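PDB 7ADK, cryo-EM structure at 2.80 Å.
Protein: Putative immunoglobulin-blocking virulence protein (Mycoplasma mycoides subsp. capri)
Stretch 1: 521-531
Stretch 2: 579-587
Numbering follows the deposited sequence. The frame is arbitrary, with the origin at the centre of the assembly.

Stretch 1, residues 521-531: ALRNTTWINTI
Stretch 2, residues 579-587: ARNNEPFFQ

Both hydrogen bonds across this contact come from one arginine and end on backbone carbonyls, a recurrent way of anchoring loops that lack regular hydrogen-bonding edges. In this Mycoplasma protein, Arg-580 is the first residue after a helix to leave helical phi/psi (-123/14). Its CA-to-CB bond points toward the other stretch; the side chain has chi1 m, chi2 t, chi3 p, chi4 -175°. NH2 of Arg-580 donates to O of Leu-522 at 3.0 Å, near the guanidinium plane, while NH1 of Arg-580 makes a weak hydrogen bond to O of Thr-525 at 2.8 Å, with an N-H...acceptor angle of 130°.

Both segments present turns here. Leu-522 to Thr-525 forms a type I turn, with Arg-523 at -55/-42, Asn-524 at -118/35 and Thr-525 N to Leu-522 O 3.1 Å; that carbonyl therefore serves two donors. Arg-580 to Glu-583 forms another type I turn, closed by Glu-583 N to Arg-580 O at 3.2 Å. Within the second turn, NE of Arg-580 donates to OE2 of Glu-583 at 3.0 Å and 170°, part of a salt bridge, with Glu-583 in chi1 m, chi2 t.

Next to the polar anchor lies an apolar cluster. Ile-528 (-96/130; chi1 m, chi2 89°) sets CG2 over one face of the Phe-585 ring, 3.8 Å from its centroid and 22° off the normal, and CD1 of Ile-528 lies 3.8 Å from CZ of Phe-586. Leu-522 (m, t) brings CD1 to 3.6 Å from CE1 of Phe-585 and 4.0 Å from CE1 of Phe-586. The rings adopt chi1 t, chi2 -93° and chi1 m, chi2 -63°, respectively.

In register, the nearest CA atoms pair Arg-523 with Arg-580 (10.2 Å) and Thr-530 with Phe-585 (5.8 Å). Near the latter pair, OG1 of Thr-530 (chi1 t) packs 3.4 Å from CB of Pro-584.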

# COMPACT_ATOMS: atom_id res chain seq x y z
N ALA A 521 -28.33 8.10 -10.62
CA ALA A 521 -27.61 9.30 -11.05
C ALA A 521 -27.46 9.46 -12.57
O ALA A 521 -27.05 10.52 -13.02
CB ALA A 521 -26.23 9.32 -10.38
N LEU A 522 -27.81 8.45 -13.36
CA LEU A 522 -27.66 8.46 -14.81
C LEU A 522 -29.01 8.52 -15.55
O LEU A 522 -29.04 8.30 -16.75
CB LEU A 522 -26.84 7.22 -15.22
CG LEU A 522 -25.48 7.06 -14.51
CD1 LEU A 522 -24.87 5.72 -14.90
CD2 LEU A 522 -24.53 8.17 -14.89
N ARG A 523 -30.13 8.78 -14.86
CA ARG A 523 -31.49 8.54 -15.37
C ARG A 523 -31.78 9.19 -16.72
O ARG A 523 -32.35 8.57 -17.60
CB ARG A 523 -32.52 8.96 -14.30
CG ARG A 523 -33.90 8.36 -14.59
CD ARG A 523 -35.04 9.03 -13.82
NE ARG A 523 -35.11 8.66 -12.41
CZ ARG A 523 -35.59 7.55 -11.89
NH1 ARG A 523 -35.91 6.51 -12.60
NH2 ARG A 523 -35.77 7.48 -10.61
N ASN A 524 -31.33 10.43 -16.90
CA ASN A 524 -31.49 11.24 -18.11
C ASN A 524 -30.13 11.61 -18.76
O ASN A 524 -29.95 12.66 -19.38
CB ASN A 524 -32.48 12.38 -17.89
CG ASN A 524 -32.37 12.97 -16.51
OD1 ASN A 524 -31.36 13.53 -16.15
ND2 ASN A 524 -33.36 12.76 -15.68
N THR A 525 -29.18 10.68 -18.67
CA THR A 525 -27.98 10.62 -19.51
C THR A 525 -28.21 9.64 -20.65
O THR A 525 -28.52 8.48 -20.39
CB THR A 525 -26.76 10.18 -18.69
OG1 THR A 525 -26.45 11.18 -17.75
CG2 THR A 525 -25.51 9.96 -19.52
N THR A 526 -28.04 10.08 -21.90
CA THR A 526 -28.35 9.26 -23.08
C THR A 526 -27.30 8.19 -23.38
O THR A 526 -27.66 7.12 -23.85
CB THR A 526 -28.53 10.18 -24.30
OG1 THR A 526 -29.69 10.95 -24.16
CG2 THR A 526 -28.63 9.48 -25.65
N TRP A 527 -26.01 8.46 -23.12
CA TRP A 527 -24.90 7.54 -23.39
C TRP A 527 -23.71 7.83 -22.47
O TRP A 527 -23.20 8.95 -22.46
CB TRP A 527 -24.51 7.60 -24.88
CG TRP A 527 -23.48 6.63 -25.38
CD1 TRP A 527 -23.73 5.35 -25.75
CD2 TRP A 527 -22.06 6.83 -25.65
NE1 TRP A 527 -22.58 4.76 -26.22
CE2 TRP A 527 -21.52 5.63 -26.18
CE3 TRP A 527 -21.18 7.92 -25.51
CZ2 TRP A 527 -20.18 5.51 -26.57
CZ3 TRP A 527 -19.83 7.81 -25.91
CH2 TRP A 527 -19.33 6.62 -26.44
N ILE A 528 -23.27 6.86 -21.68
CA ILE A 528 -22.08 6.97 -20.82
C ILE A 528 -20.92 6.35 -21.60
O ILE A 528 -21.04 5.25 -22.13
CB ILE A 528 -22.25 6.28 -19.44
CG1 ILE A 528 -23.55 6.64 -18.70
CG2 ILE A 528 -21.07 6.66 -18.52
CD1 ILE A 528 -24.73 5.75 -19.02
N ASN A 529 -19.80 7.06 -21.70
CA ASN A 529 -18.66 6.66 -22.51
C ASN A 529 -17.99 5.40 -21.95
O ASN A 529 -17.50 5.37 -20.82
CB ASN A 529 -17.68 7.82 -22.66
CG ASN A 529 -16.58 7.54 -23.66
OD1 ASN A 529 -16.67 6.66 -24.50
ND2 ASN A 529 -15.51 8.27 -23.58
N THR A 530 -17.99 4.38 -22.79
CA THR A 530 -17.57 2.99 -22.53
C THR A 530 -16.45 2.53 -23.48
O THR A 530 -15.78 1.53 -23.24
CB THR A 530 -18.82 2.13 -22.68
OG1 THR A 530 -18.58 0.82 -22.24
CG2 THR A 530 -19.34 2.09 -24.13
N ILE A 531 -16.26 3.30 -24.54
CA ILE A 531 -15.07 3.32 -25.40
C ILE A 531 -13.98 4.10 -24.63
O ILE A 531 -14.20 4.43 -23.47
CB ILE A 531 -15.50 3.92 -26.77
CG1 ILE A 531 -16.57 3.01 -27.41
CG2 ILE A 531 -14.36 4.12 -27.77
CD1 ILE A 531 -17.32 3.61 -28.59
N ALA A 579 -33.54 -2.97 -17.82
CA ALA A 579 -34.17 -1.92 -18.64
C ALA A 579 -33.18 -1.18 -19.57
O ALA A 579 -33.58 -0.73 -20.64
CB ALA A 579 -34.90 -0.94 -17.73
N ARG A 580 -31.90 -1.07 -19.20
CA ARG A 580 -30.81 -0.53 -20.03
C ARG A 580 -29.67 -1.54 -20.22
O ARG A 580 -28.59 -1.19 -20.66
CB ARG A 580 -30.34 0.82 -19.48
CG ARG A 580 -31.39 1.92 -19.62
CD ARG A 580 -30.99 3.24 -18.94
NE ARG A 580 -30.00 3.98 -19.72
CZ ARG A 580 -29.38 5.10 -19.37
NH1 ARG A 580 -28.55 5.65 -20.18
NH2 ARG A 580 -29.58 5.70 -18.24
N ASN A 581 -29.88 -2.81 -19.90
CA ASN A 581 -28.82 -3.82 -19.86
C ASN A 581 -28.15 -4.05 -21.22
O ASN A 581 -26.99 -4.46 -21.25
CB ASN A 581 -29.42 -5.12 -19.30
CG ASN A 581 -28.44 -6.28 -19.26
OD1 ASN A 581 -27.67 -6.45 -18.34
ND2 ASN A 581 -28.47 -7.13 -20.24
N ASN A 582 -28.81 -3.86 -22.35
CA ASN A 582 -28.17 -4.10 -23.64
C ASN A 582 -27.07 -3.08 -23.98
O ASN A 582 -26.29 -3.32 -24.90
CB ASN A 582 -29.25 -4.27 -24.72
CG ASN A 582 -29.89 -2.98 -25.14
OD1 ASN A 582 -30.27 -2.15 -24.33
ND2 ASN A 582 -30.02 -2.77 -26.42
N GLU A 583 -26.96 -1.97 -23.25
CA GLU A 583 -25.89 -0.98 -23.38
C GLU A 583 -24.60 -1.42 -22.68
O GLU A 583 -24.67 -1.96 -21.58
CB GLU A 583 -26.30 0.36 -22.75
CG GLU A 583 -27.63 0.95 -23.21
CD GLU A 583 -27.99 2.24 -22.46
OE1 GLU A 583 -27.07 2.99 -22.08
OE2 GLU A 583 -29.19 2.53 -22.27
N PRO A 584 -23.40 -1.12 -23.22
CA PRO A 584 -22.14 -1.59 -22.64
C PRO A 584 -21.81 -1.13 -21.22
O PRO A 584 -21.18 -1.86 -20.47
CB PRO A 584 -21.06 -1.09 -23.59
CG PRO A 584 -21.77 -0.88 -24.91
CD PRO A 584 -23.17 -0.47 -24.50
N PHE A 585 -22.21 0.07 -20.81
CA PHE A 585 -21.87 0.60 -19.47
C PHE A 585 -22.57 -0.17 -18.36
O PHE A 585 -22.00 -0.45 -17.31
CB PHE A 585 -22.21 2.10 -19.38
CG PHE A 585 -21.79 2.73 -18.06
CD1 PHE A 585 -22.69 2.81 -16.99
CD2 PHE A 585 -20.47 3.18 -17.89
CE1 PHE A 585 -22.27 3.34 -15.76
CE2 PHE A 585 -20.06 3.72 -16.67
CZ PHE A 585 -20.96 3.80 -15.60
N PHE A 586 -23.83 -0.56 -18.58
CA PHE A 586 -24.63 -1.30 -17.60
C PHE A 586 -24.28 -2.79 -17.51
O PHE A 586 -24.87 -3.52 -16.71
CB PHE A 586 -26.12 -1.04 -17.85
CG PHE A 586 -26.46 0.42 -17.67
CD1 PHE A 586 -26.31 1.03 -16.42
CD2 PHE A 586 -26.82 1.20 -18.77
CE1 PHE A 586 -26.55 2.40 -16.26
CE2 PHE A 586 -27.03 2.58 -18.62
CZ PHE A 586 -26.91 3.18 -17.37
N GLN A 587 -23.29 -3.25 -18.27
CA GLN A 587 -22.82 -4.64 -18.27
C GLN A 587 -21.67 -4.90 -17.30
O GLN A 587 -21.26 -6.04 -17.12
CB GLN A 587 -22.47 -5.06 -19.69
CG GLN A 587 -23.75 -5.16 -20.54
CD GLN A 587 -23.50 -5.10 -22.03
OE1 GLN A 587 -22.41 -5.28 -22.54
NE2 GLN A 587 -24.53 -4.86 -22.79